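PDB 3RY7: ribokinase from Staphylococcus aureus, which catalyses the ATP- and magnesium-dependent phosphorylation of D-ribose at O-5, giving D-ribose 5-phosphate. Local coordinates for residues N3-L8 / I48-M53; D56-T61 / K128-N133; D123-K128 / F152-A157; T162-A167 / N174-L179. All coordinates share one frame; numbering follows the deposited sequence.

In the fold
The four contacts illustrate how an alpha/beta kinase fold places helices on both faces of one sheet. From the N terminus, contact 1 closes a loop of about 40 residues by bringing helix 42-52 back onto strand 4-8. The chain then runs directly into strand 56-64, whose other face receives helix 128-132 in contact 2. Contact 3 crosses contact 2: its segments alternate with those of contact 2 along the chain, Lys128 belongs to both, and it joins the end of helix 121-125 and the turn after it to helix 145-157. That helix leads into strand 161-165, where contact 4, in series with the others, closes a short loop onto helix 174-177. Contacts 1, 2 and 4 all reach the large mixed sheet.

Contact 1. Residues N3-L8 / I48-M53; sequences NKVVIL and IATARM
Thr50 of helix 42-52 meets Val5 and Ile7 of strand 4-8 with its two branches, a compact example of how one short side chain can serve two neighbours. Its CB stands back from the strand, 4.4 Å from Val5 CG1, and there the chain divides. The first branch, OG1, is turned back over its own backbone (chi1 81°) and passes Val5 CG1 at 4.2 Å, the two side chains crossing obliquely. This is a van der Waals approach; the polar needs of the buried hydroxyl are met by a hydrogen bond with Thr57 OG1 on the adjacent strand and a weak one with Ala47 O in its own helix. The second branch, CG2, is a methyl that meets Ile7 CD1 tip to tip at 4.0 Å. Ile7 reaches it through a folded chain: with chi2 at -65°, CD1 bends round instead of extending, and comes to rest 3.7 Å from Val5 CG1. The two strand residues thus present adjoining methyls to the threonine. Only 95 Å² is buried here, and no hydrogen bond links the segments; the direct contact is van der Waals packing. Val261 of helix 252-263 also packs on Val5, while the far side of helix 42-52 faces the second subunit, where Arg52 NH1 bonds Gln292 O and Ile295 O of that chain. Ile7 also lies close to Gly43, which probably binds the substrate, at the start of the helix. Such a helix laid over a central parallel strand is typical of the three-layer alpha/beta/alpha core of the ribokinase (PfkB) family.

Contact 2. Residues D56-T61 / K128-N133; sequences DTTFIT and KDAIIN
Ile60 and Ile131 cross at about a right angle where helix 128-132 lies on strand 56-64, in a helix-on-sheet layer of the alpha/beta/alpha ribokinase fold. Extended CG1 arms (chi2 172° in Ile60, 164° in Ile131) carry the terminal methyls to meet, Ile60 CD1 lying 4.2 Å from Ile131 CD1. The strand residue points toward the helix; the helix residue leaves its backbone obliquely, and its arm brings the end nearer. Two residues back along the strand, Thr58 meets Ala130 differently. Its CG2, anti to the backbone N, faces the alanine and touches Ala130 CB at 3.9 Å. Both partners are small, which allows close backbones: the CA atoms of Thr58 and Ala130 are 7.0 Å apart.

The contact is therefore apolar, a pair of crossed arms beside a pair of methyls. Helix 145-157 lies behind Ile131, with Ala151, Ile154 and Ala155 packing on it, whereas Thr57 and Phe59 on the same strand serve helix 42-52 across the sheet. Ile60 is further enclosed by Val6 and Leu8 of the neighbouring strand, and its CD1 finishes 3.7 Å from Ala127 CB.

Contact 3. Residues D123-K128 / F152-A157; sequences DVINAK and FEIAKA
Ile154 of helix 145-157 carries nearly all of this contact, its CD1 meeting three residues from the end of helix 121-125 and the turn leading on from it. The contacts across the segments are apolar. Ile154 is extended (chi2 173°), which sends the methyl out from its helix to lie 4.0 Å from Ile125 CD1, the two isoleucines crossing at a slant. Val124 CG1 approaches the same methyl more distantly, at 4.5 Å. Lys128 adds the base of its chain: its CB sits 3.9 Å from Ile154 CD1, whereas the chain beyond bends at both of its last two torsions.

Backbone hydrogen bonds bring the three partners together. Residues Ile125 to Lys128 form a type I beta turn, with Lys128 N bonded to Ile125 O at 2.9 Å, and overlapping it, Ala127 N reaches Val124 O at 2.7 Å. No hydrogen bond crosses between the segments. Charge enters at one remove, through a salt bridge from Asp123 OD2 to Lys62 NZ.

Val124 also packs on Ala147, Ser150 and Ala151. Far from the annotated sites, the contact joins neighbouring helices within one helical layer over the sheet, as expected of an alpha/beta sandwich.

Contact 4. Residues T162-A167 / N174-L179; sequences TVLNPA and NELLSL
Thr162 and Leu179 form the polar half of this contact, and Leu164 and Leu176 the apolar half. Thr162 OG1 donates a short hydrogen bond to Leu179 O, 2.6 Å long, arriving in the carbonyl plane on a lone pair with a C=O...O angle of 138°. A chi1 of 61° swings the hydroxyl over the backbone toward the helix end, and the methyl CG2 of Thr162 rests 3.7 Å from Leu179 O. The same OG1 also receives the N-H of Asp181, so the buried hydroxyl serves as donor and acceptor at once and joins two points of the chain on either side of Ile180. Two residues along the strand, Leu164 CD2 meets Leu176 CD2 at 4.1 Å, the side chains crossing at about a right angle.

A second shell holds these groups in place. Leu179 N bonds Leu176 O at 2.8 Å, which ties the carbonyl-bearing residue to the leucine of the apolar pair. Earlier in the helix, Asn174 O accepts Ser178 N at 2.9 Å and, weakly, Ser178 OG, closing the single turn of this short helix. Leu172 and Ile180 press on Leu164, and Phe152 covers Leu176.

Together these elements belong to a beta-alpha-beta unit: strand 161-165, short helix 174-177, then strand 182-183, which pairs with the first strand through backbone bonds of Thr162 and Leu164. On its other edge strand 161-165 pairs with strand 136-140, while helix 145-157 lies alongside, with Ala155 against Thr162 and Glu153 against Leu179.

Contact 1. Residues N3-L8 / I48-M53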
loop_
_atom_site.group_PDB
_atom_site.type_symbol
_atom_site.label_atom_id
_atom_site.label_comp_id
_atom_site.label_asym_id
_atom_site.label_seq_id
_atom_site.Cartn_x
_atom_site.Cartn_y
_atom_site.Cartn_z
ATOM N N ASN A 3 13.060 17.678 -18.278
ATOM C CA ASN A 3 12.249 17.850 -19.479
ATOM C C ASN A 3 10.972 18.659 -19.237
ATOM O O ASN A 3 10.380 18.589 -18.164
ATOM C CB ASN A 3 11.861 16.480 -20.043
ATOM C CG ASN A 3 13.043 15.716 -20.585
ATOM O OD1 ASN A 3 14.067 16.302 -20.930
ATOM N ND2 ASN A 3 12.911 14.396 -20.664
ATOM N N LYS A 4 10.556 19.429 -20.236
ATOM C CA LYS A 4 9.218 20.005 -20.257
ATOM C C LYS A 4 8.304 19.024 -20.975
ATOM O O LYS A 4 8.520 18.688 -22.146
ATOM C CB LYS A 4 9.198 21.361 -20.964
ATOM C CG LYS A 4 9.654 22.522 -20.085
ATOM C CD LYS A 4 9.862 23.801 -20.890
ATOM C CE LYS A 4 11.135 23.730 -21.734
ATOM N NZ LYS A 4 11.355 24.969 -22.532
ATOM N N VAL A 5 7.293 18.547 -20.261
ATOM C CA VAL A 5 6.438 17.497 -20.775
ATOM C C VAL A 5 4.977 17.957 -20.747
ATOM O O VAL A 5 4.492 18.430 -19.724
ATOM C CB VAL A 5 6.629 16.176 -19.970
ATOM C CG1 VAL A 5 5.687 15.101 -20.450
ATOM C CG2 VAL A 5 8.082 15.697 -20.047
ATOM N N VAL A 6 4.301 17.856 -21.889
ATOM C CA VAL A 6 2.858 18.044 -21.940
ATOM C C VAL A 6 2.245 16.690 -22.152
ATOM O O VAL A 6 2.642 15.963 -23.062
ATOM C CB VAL A 6 2.413 18.964 -23.114
ATOM C CG1 VAL A 6 0.902 18.928 -23.280
ATOM C CG2 VAL A 6 2.890 20.392 -22.893
ATOM N N ILE A 7 1.296 16.337 -21.296
ATOM C CA ILE A 7 0.497 15.135 -21.499
ATOM C C ILE A 7 -0.862 15.537 -22.062
ATOM O O ILE A 7 -1.511 16.442 -21.561
ATOM C CB ILE A 7 0.316 14.329 -20.181
ATOM C CG1 ILE A 7 1.673 14.059 -19.525
ATOM C CG2 ILE A 7 -0.403 13.033 -20.434
ATOM C CD1 ILE A 7 2.609 13.141 -20.342
ATOM N N LEU A 8 -1.278 14.856 -23.092
ATOM C CA LEU A 8 -2.595 14.991 -23.608
ATOM C C LEU A 8 -3.313 13.704 -23.397
ATOM O O LEU A 8 -2.928 12.717 -23.934
ATOM C CB LEU A 8 -2.561 15.323 -25.074
ATOM C CG LEU A 8 -3.917 15.547 -25.705
ATOM C CD1 LEU A 8 -4.506 16.823 -25.299
ATOM C CD2 LEU A 8 -3.859 15.400 -27.154
ATOM N N ILE A 48 0.825 12.280 -13.650
ATOM C CA ILE A 48 1.298 12.219 -12.274
ATOM C C ILE A 48 2.669 11.537 -12.200
ATOM O O ILE A 48 3.527 11.960 -11.447
ATOM C CB ILE A 48 0.294 11.477 -11.358
ATOM C CG1 ILE A 48 -0.924 12.370 -11.076
ATOM C CG2 ILE A 48 0.976 11.038 -10.052
ATOM C CD1 ILE A 48 -2.154 11.599 -10.613
ATOM N N ALA A 49 2.874 10.492 -12.999
ATOM C CA ALA A 49 4.190 9.850 -13.065
ATOM C C ALA A 49 5.274 10.815 -13.546
ATOM O O ALA A 49 6.277 11.009 -12.854
ATOM C CB ALA A 49 4.141 8.592 -13.940
ATOM N N THR A 50 5.085 11.435 -14.713
ATOM C CA THR A 50 6.127 12.325 -15.220
ATOM C C THR A 50 6.379 13.454 -14.224
ATOM O O THR A 50 7.524 13.855 -14.010
ATOM C CB THR A 50 5.815 12.933 -16.626
ATOM O OG1 THR A 50 4.929 14.048 -16.486
ATOM C CG2 THR A 50 5.185 11.918 -17.525
ATOM N N ALA A 51 5.312 13.954 -13.605
ATOM C CA ALA A 51 5.434 15.060 -12.650
ATOM C C ALA A 51 6.130 14.644 -11.339
ATOM O O ALA A 51 6.897 15.409 -10.758
ATOM C CB ALA A 51 4.066 15.672 -12.368
ATOM N N ARG A 52 5.864 13.429 -10.877
ATOM C CA ARG A 52 6.550 12.934 -9.684
ATOM C C ARG A 52 8.008 12.621 -9.992
ATOM O O ARG A 52 8.837 12.582 -9.089
ATOM C CB ARG A 52 5.833 11.732 -9.059
ATOM C CG ARG A 52 4.706 12.159 -8.116
ATOM C CD ARG A 52 3.879 11.000 -7.566
ATOM N NE ARG A 52 2.648 11.520 -6.973
ATOM C CZ ARG A 52 1.561 10.794 -6.716
ATOM N NH1 ARG A 52 1.544 9.485 -6.970
ATOM N NH2 ARG A 52 0.488 11.385 -6.194
ATOM N N MET A 53 8.319 12.426 -11.273
ATOM C CA MET A 53 9.705 12.297 -11.709
ATOM C C MET A 53 10.340 13.668 -11.887
ATOM O O MET A 53 11.461 13.777 -12.361
ATOM C CB MET A 53 9.782 11.520 -13.020
ATOM C CG MET A 53 9.512 10.046 -12.862
ATOM S SD MET A 53 10.176 9.520 -11.278
ATOM C CE MET A 53 10.025 7.757 -11.412
#

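Contact 2. Residues D56-T61 / K128-N133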
loop_
_atom_site.group_PDB
_atom_site.type_symbol
_atom_site.label_atom_id
_atom_site.label_comp_id
_atom_site.label_asym_id
_atom_site.label_seq_id
_atom_site.Cartn_x
_atom_site.Cartn_y
_atom_site.Cartn_z
ATOM N N ASP A 56 8.881 19.059 -15.838
ATOM C CA ASP A 56 8.012 20.226 -15.895
ATOM C C ASP A 56 6.730 19.807 -16.606
ATOM O O ASP A 56 6.702 19.745 -17.845
ATOM C CB ASP A 56 8.692 21.305 -16.737
ATOM C CG ASP A 56 8.993 22.565 -15.959
ATOM O OD1 ASP A 56 8.344 23.596 -16.248
ATOM O OD2 ASP A 56 9.894 22.529 -15.087
ATOM N N THR A 57 5.675 19.520 -15.846
ATOM C CA THR A 57 4.484 18.902 -16.434
ATOM C C THR A 57 3.246 19.792 -16.578
ATOM O O THR A 57 2.872 20.525 -15.662
ATOM C CB THR A 57 4.068 17.653 -15.657
ATOM O OG1 THR A 57 5.225 16.867 -15.365
ATOM C CG2 THR A 57 3.038 16.831 -16.465
ATOM N N THR A 58 2.615 19.687 -17.744
ATOM C CA THR A 58 1.341 20.325 -18.030
ATOM C C THR A 58 0.423 19.234 -18.565
ATOM O O THR A 58 0.850 18.394 -19.361
ATOM C CB THR A 58 1.511 21.423 -19.087
ATOM O OG1 THR A 58 2.453 22.387 -18.610
ATOM C CG2 THR A 58 0.191 22.111 -19.385
ATOM N N PHE A 59 -0.825 19.218 -18.103
ATOM C CA PHE A 59 -1.769 18.159 -18.466
ATOM C C PHE A 59 -2.991 18.765 -19.132
ATOM O O PHE A 59 -3.685 19.586 -18.540
ATOM C CB PHE A 59 -2.181 17.361 -17.223
ATOM C CG PHE A 59 -3.050 16.163 -17.506
ATOM C CD1 PHE A 59 -2.980 15.496 -18.718
ATOM C CD2 PHE A 59 -3.929 15.686 -16.544
ATOM C CE1 PHE A 59 -3.773 14.379 -18.966
ATOM C CE2 PHE A 59 -4.717 14.577 -16.788
ATOM C CZ PHE A 59 -4.645 13.920 -17.994
ATOM N N ILE A 60 -3.222 18.377 -20.380
ATOM C CA ILE A 60 -4.387 18.798 -21.127
ATOM C C ILE A 60 -5.377 17.658 -21.054
ATOM O O ILE A 60 -5.145 16.579 -21.596
ATOM C CB ILE A 60 -4.061 19.085 -22.600
ATOM C CG1 ILE A 60 -2.987 20.169 -22.736
ATOM C CG2 ILE A 60 -5.293 19.522 -23.329
ATOM C CD1 ILE A 60 -2.489 20.339 -24.183
ATOM N N THR A 61 -6.479 17.880 -20.352
ATOM C CA THR A 61 -7.432 16.811 -20.158
ATOM C C THR A 61 -8.805 17.455 -20.091
ATOM O O THR A 61 -8.919 18.655 -19.845
ATOM C CB THR A 61 -7.092 16.010 -18.874
ATOM O OG1 THR A 61 -7.866 14.806 -18.829
ATOM C CG2 THR A 61 -7.349 16.844 -17.635
ATOM N N LYS A 128 -2.325 25.583 -27.093
ATOM C CA LYS A 128 -1.112 25.477 -27.915
ATOM C C LYS A 128 0.152 26.027 -27.253
ATOM O O LYS A 128 1.254 25.570 -27.533
ATOM C CB LYS A 128 -1.316 26.127 -29.298
ATOM C CG LYS A 128 -1.102 27.628 -29.325
ATOM C CD LYS A 128 -1.794 28.252 -30.526
ATOM C CE LYS A 128 -1.239 27.713 -31.841
ATOM N NZ LYS A 128 -0.022 28.437 -32.294
ATOM N N ASP A 129 -0.001 26.998 -26.367
ATOM C CA ASP A 129 1.168 27.584 -25.729
ATOM C C ASP A 129 1.988 26.544 -24.990
ATOM O O ASP A 129 3.218 26.551 -25.044
ATOM C CB ASP A 129 0.756 28.691 -24.768
ATOM C CG ASP A 129 0.859 30.058 -25.392
ATOM O OD1 ASP A 129 1.953 30.661 -25.307
ATOM O OD2 ASP A 129 -0.145 30.520 -25.969
ATOM N N ALA A 130 1.290 25.654 -24.294
ATOM C CA ALA A 130 1.927 24.575 -23.549
ATOM C C ALA A 130 2.730 23.654 -24.472
ATOM O O ALA A 130 3.877 23.306 -24.185
ATOM C CB ALA A 130 0.873 23.781 -22.792
ATOM N N ILE A 131 2.116 23.267 -25.585
ATOM C CA ILE A 131 2.753 22.378 -26.543
ATOM C C ILE A 131 4.009 22.997 -27.173
ATOM O O ILE A 131 5.080 22.390 -27.173
ATOM C CB ILE A 131 1.766 21.955 -27.621
ATOM C CG1 ILE A 131 0.650 21.111 -26.984
ATOM C CG2 ILE A 131 2.484 21.205 -28.731
ATOM C CD1 ILE A 131 -0.589 20.946 -27.837
ATOM N N ILE A 132 3.886 24.216 -27.682
ATOM C CA ILE A 132 4.994 24.846 -28.380
ATOM C C ILE A 132 6.275 24.896 -27.551
ATOM O O ILE A 132 7.376 24.714 -28.074
ATOM C CB ILE A 132 4.607 26.241 -28.877
ATOM C CG1 ILE A 132 3.568 26.104 -29.990
ATOM C CG2 ILE A 132 5.841 27.003 -29.357
ATOM C CD1 ILE A 132 3.111 27.414 -30.557
ATOM N N ASN A 133 6.135 25.106 -26.252
ATOM C CA ASN A 133 7.313 25.252 -25.407
ATOM C C ASN A 133 7.758 23.962 -24.729
ATOM O O ASN A 133 8.641 23.974 -23.871
ATOM C CB ASN A 133 7.122 26.396 -24.406
ATOM C CG ASN A 133 6.958 27.745 -25.103
ATOM O OD1 ASN A 133 7.719 28.082 -26.016
ATOM N ND2 ASN A 133 5.953 28.514 -24.687
#

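Contact 3. Residues D123-K128 / F152-A157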
loop_
_atom_site.group_PDB
_atom_site.type_symbol
_atom_site.label_atom_id
_atom_site.label_comp_id
_atom_site.label_asym_id
_atom_site.label_seq_id
_atom_site.Cartn_x
_atom_site.Cartn_y
_atom_site.Cartn_z
ATOM N N ASP A 123 -10.288 22.365 -28.552
ATOM C CA ASP A 123 -9.831 22.266 -27.171
ATOM C C ASP A 123 -8.315 22.277 -27.142
ATOM O O ASP A 123 -7.705 22.937 -26.308
ATOM C CB ASP A 123 -10.352 20.977 -26.522
ATOM C CG ASP A 123 -11.845 21.033 -26.238
ATOM O OD1 ASP A 123 -12.345 22.129 -25.862
ATOM O OD2 ASP A 123 -12.516 19.995 -26.404
ATOM N N VAL A 124 -7.712 21.537 -28.062
ATOM C CA VAL A 124 -6.263 21.426 -28.127
ATOM C C VAL A 124 -5.597 22.727 -28.579
ATOM O O VAL A 124 -4.647 23.186 -27.949
ATOM C CB VAL A 124 -5.843 20.284 -29.066
ATOM C CG1 VAL A 124 -4.307 20.261 -29.228
ATOM C CG2 VAL A 124 -6.369 18.934 -28.537
ATOM N N ILE A 125 -6.087 23.305 -29.674
ATOM C CA ILE A 125 -5.538 24.570 -30.202
ATOM C C ILE A 125 -5.521 25.576 -29.078
ATOM O O ILE A 125 -4.548 26.302 -28.862
ATOM C CB ILE A 125 -6.406 25.132 -31.328
ATOM C CG1 ILE A 125 -5.933 24.606 -32.676
ATOM C CG2 ILE A 125 -6.336 26.655 -31.345
ATOM C CD1 ILE A 125 -5.617 23.139 -32.680
ATOM N N ASN A 126 -6.616 25.583 -28.332
ATOM C CA ASN A 126 -6.746 26.451 -27.185
ATOM C C ASN A 126 -5.564 26.353 -26.223
ATOM O O ASN A 126 -5.261 27.310 -25.521
ATOM C CB ASN A 126 -8.054 26.133 -26.460
ATOM C CG ASN A 126 -8.780 27.374 -26.011
ATOM O OD1 ASN A 126 -9.628 27.902 -26.737
ATOM N ND2 ASN A 126 -8.453 27.854 -24.810
ATOM N N ALA A 127 -4.893 25.203 -26.195
ATOM C CA ALA A 127 -3.802 24.984 -25.244
ATOM C C ALA A 127 -2.413 25.034 -25.883
ATOM O O ALA A 127 -1.437 24.603 -25.278
ATOM C CB ALA A 127 -4.000 23.655 -24.539
ATOM N N LYS A 128 -2.325 25.583 -27.093
ATOM C CA LYS A 128 -1.112 25.477 -27.915
ATOM C C LYS A 128 0.152 26.027 -27.253
ATOM O O LYS A 128 1.254 25.570 -27.533
ATOM C CB LYS A 128 -1.316 26.127 -29.298
ATOM C CG LYS A 128 -1.102 27.628 -29.325
ATOM C CD LYS A 128 -1.794 28.252 -30.526
ATOM C CE LYS A 128 -1.239 27.713 -31.841
ATOM N NZ LYS A 128 -0.022 28.437 -32.294
ATOM N N PHE A 152 -0.319 16.895 -32.212
ATOM C CA PHE A 152 0.927 16.406 -32.808
ATOM C C PHE A 152 1.336 17.270 -34.016
ATOM O O PHE A 152 2.520 17.406 -34.306
ATOM C CB PHE A 152 0.795 14.927 -33.209
ATOM C CG PHE A 152 0.951 13.952 -32.050
ATOM C CD1 PHE A 152 1.022 12.574 -32.287
ATOM C CD2 PHE A 152 1.044 14.413 -30.735
ATOM C CE1 PHE A 152 1.169 11.659 -31.216
ATOM C CE2 PHE A 152 1.210 13.513 -29.664
ATOM C CZ PHE A 152 1.267 12.131 -29.906
ATOM N N GLU A 153 0.361 17.856 -34.709
ATOM C CA GLU A 153 0.664 18.807 -35.807
ATOM C C GLU A 153 1.363 20.046 -35.277
ATOM O O GLU A 153 2.403 20.472 -35.800
ATOM C CB GLU A 153 -0.591 19.183 -36.578
ATOM C CG GLU A 153 -1.123 18.063 -37.453
ATOM C CD GLU A 153 -2.539 18.336 -37.934
ATOM O OE1 GLU A 153 -3.225 19.136 -37.249
ATOM O OE2 GLU A 153 -2.964 17.744 -38.969
ATOM N N ILE A 154 0.827 20.581 -34.189
ATOM C CA ILE A 154 1.445 21.708 -33.503
ATOM C C ILE A 154 2.846 21.387 -33.019
ATOM O O ILE A 154 3.779 22.179 -33.224
ATOM C CB ILE A 154 0.593 22.157 -32.301
ATOM C CG1 ILE A 154 -0.765 22.704 -32.776
ATOM C CG2 ILE A 154 1.335 23.190 -31.460
ATOM C CD1 ILE A 154 -1.715 23.007 -31.624
ATOM N N ALA A 155 2.984 20.243 -32.349
ATOM C CA ALA A 155 4.268 19.808 -31.827
ATOM C C ALA A 155 5.301 19.680 -32.944
ATOM O O ALA A 155 6.359 20.288 -32.894
ATOM C CB ALA A 155 4.112 18.474 -31.105
ATOM N N LYS A 156 4.963 18.879 -33.945
ATOM C CA LYS A 156 5.867 18.550 -35.037
ATOM C C LYS A 156 6.297 19.816 -35.787
ATOM O O LYS A 156 7.463 19.960 -36.156
ATOM C CB LYS A 156 5.180 17.566 -35.985
ATOM C CG LYS A 156 6.042 16.992 -37.081
ATOM C CD LYS A 156 5.843 15.477 -37.184
ATOM C CE LYS A 156 6.726 14.852 -38.277
ATOM N NZ LYS A 156 6.371 15.342 -39.649
ATOM N N ALA A 157 5.357 20.743 -35.974
ATOM C CA ALA A 157 5.620 21.974 -36.707
ATOM C C ALA A 157 6.626 22.841 -35.982
ATOM O O ALA A 157 7.371 23.579 -36.617
ATOM C CB ALA A 157 4.332 22.747 -36.932
#

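Contact 4. Residues T162-A167 / N174-L179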
loop_
_atom_site.group_PDB
_atom_site.type_symbol
_atom_site.label_atom_id
_atom_site.label_comp_id
_atom_site.label_asym_id
_atom_site.label_seq_id
_atom_site.Cartn_x
_atom_site.Cartn_y
_atom_site.Cartn_z
ATOM N N THR A 162 7.047 14.064 -30.523
ATOM C CA THR A 162 5.763 13.456 -30.213
ATOM C C THR A 162 5.882 11.997 -29.775
ATOM O O THR A 162 6.623 11.217 -30.369
ATOM C CB THR A 162 4.798 13.527 -31.387
ATOM O OG1 THR A 162 5.350 12.817 -32.503
ATOM C CG2 THR A 162 4.529 14.976 -31.769
ATOM N N VAL A 163 5.141 11.626 -28.736
ATOM C CA VAL A 163 5.130 10.245 -28.290
ATOM C C VAL A 163 3.724 9.710 -28.047
ATOM O O VAL A 163 2.941 10.268 -27.275
ATOM C CB VAL A 163 6.131 9.987 -27.107
ATOM C CG1 VAL A 163 6.720 11.284 -26.567
ATOM C CG2 VAL A 163 5.503 9.146 -26.033
ATOM N N LEU A 164 3.390 8.641 -28.759
ATOM C CA LEU A 164 2.068 8.046 -28.662
ATOM C C LEU A 164 2.138 6.677 -27.995
ATOM O O LEU A 164 2.852 5.780 -28.454
ATOM C CB LEU A 164 1.412 7.896 -30.032
ATOM C CG LEU A 164 0.056 7.169 -30.007
ATOM C CD1 LEU A 164 -0.980 8.003 -29.300
ATOM C CD2 LEU A 164 -0.425 6.801 -31.402
ATOM N N ASN A 165 1.392 6.540 -26.903
ATOM C CA ASN A 165 1.109 5.248 -26.287
ATOM C C ASN A 165 -0.234 4.771 -26.820
ATOM O O ASN A 165 -1.282 5.229 -26.370
ATOM C CB ASN A 165 1.107 5.405 -24.764
ATOM C CG ASN A 165 0.438 4.252 -24.049
ATOM O OD1 ASN A 165 -0.403 4.468 -23.181
ATOM N ND2 ASN A 165 0.799 3.020 -24.411
ATOM N N PRO A 166 -0.208 3.869 -27.821
ATOM C CA PRO A 166 -1.405 3.546 -28.603
ATOM C C PRO A 166 -2.339 2.570 -27.887
ATOM O O PRO A 166 -2.637 1.496 -28.425
ATOM C CB PRO A 166 -0.825 2.908 -29.875
ATOM C CG PRO A 166 0.434 2.248 -29.403
ATOM C CD PRO A 166 0.976 3.124 -28.290
ATOM N N ALA A 167 -2.803 2.975 -26.706
ATOM C CA ALA A 167 -3.579 2.138 -25.786
ATOM C C ALA A 167 -4.799 2.921 -25.333
ATOM O O ALA A 167 -4.710 4.121 -25.099
ATOM C CB ALA A 167 -2.721 1.768 -24.557
ATOM N N ASN A 174 -3.307 7.270 -41.244
ATOM C CA ASN A 174 -1.978 7.717 -41.633
ATOM C C ASN A 174 -1.741 9.148 -41.193
ATOM O O ASN A 174 -0.619 9.520 -40.833
ATOM C CB ASN A 174 -1.792 7.589 -43.147
ATOM C CG ASN A 174 -1.918 6.157 -43.625
ATOM O OD1 ASN A 174 -1.717 5.218 -42.849
ATOM N ND2 ASN A 174 -2.255 5.978 -44.906
ATOM N N GLU A 175 -2.810 9.943 -41.221
ATOM C CA GLU A 175 -2.746 11.324 -40.772
ATOM C C GLU A 175 -2.125 11.431 -39.366
ATOM O O GLU A 175 -1.483 12.432 -39.035
ATOM C CB GLU A 175 -4.144 11.944 -40.818
ATOM C CG GLU A 175 -4.190 13.452 -40.618
ATOM C CD GLU A 175 -5.615 14.000 -40.731
ATOM O OE1 GLU A 175 -6.005 14.861 -39.903
ATOM O OE2 GLU A 175 -6.353 13.554 -41.648
ATOM N N LEU A 176 -2.309 10.396 -38.545
ATOM C CA LEU A 176 -1.730 10.385 -37.205
ATOM C C LEU A 176 -0.390 9.661 -37.209
ATOM O O LEU A 176 0.582 10.127 -36.622
ATOM C CB LEU A 176 -2.678 9.731 -36.179
ATOM C CG LEU A 176 -2.068 9.564 -34.767
ATOM C CD1 LEU A 176 -1.538 10.877 -34.211
ATOM C CD2 LEU A 176 -3.039 8.932 -33.782
ATOM N N LEU A 177 -0.360 8.502 -37.857
ATOM C CA LEU A 177 0.842 7.671 -37.860
ATOM C C LEU A 177 2.044 8.479 -38.288
ATOM O O LEU A 177 3.138 8.318 -37.750
ATOM C CB LEU A 177 0.666 6.463 -38.779
ATOM C CG LEU A 177 -0.338 5.458 -38.216
ATOM C CD1 LEU A 177 -0.662 4.375 -39.242
ATOM C CD2 LEU A 177 0.199 4.872 -36.917
ATOM N N SER A 178 1.825 9.374 -39.242
ATOM C CA SER A 178 2.921 10.123 -39.847
ATOM C C SER A 178 3.372 11.290 -38.982
ATOM O O SER A 178 4.288 12.019 -39.358
ATOM C CB SER A 178 2.489 10.653 -41.215
ATOM O OG SER A 178 1.621 11.762 -41.053
ATOM N N LEU A 179 2.719 11.477 -37.835
ATOM C CA LEU A 179 3.061 12.569 -36.934
ATOM C C LEU A 179 3.801 12.081 -35.689
ATOM O O LEU A 179 4.222 12.886 -34.856
ATOM C CB LEU A 179 1.787 13.317 -36.507
ATOM C CG LEU A 179 0.932 13.933 -37.621
ATOM C CD1 LEU A 179 -0.304 14.681 -37.046
ATOM C CD2 LEU A 179 1.794 14.864 -38.462
#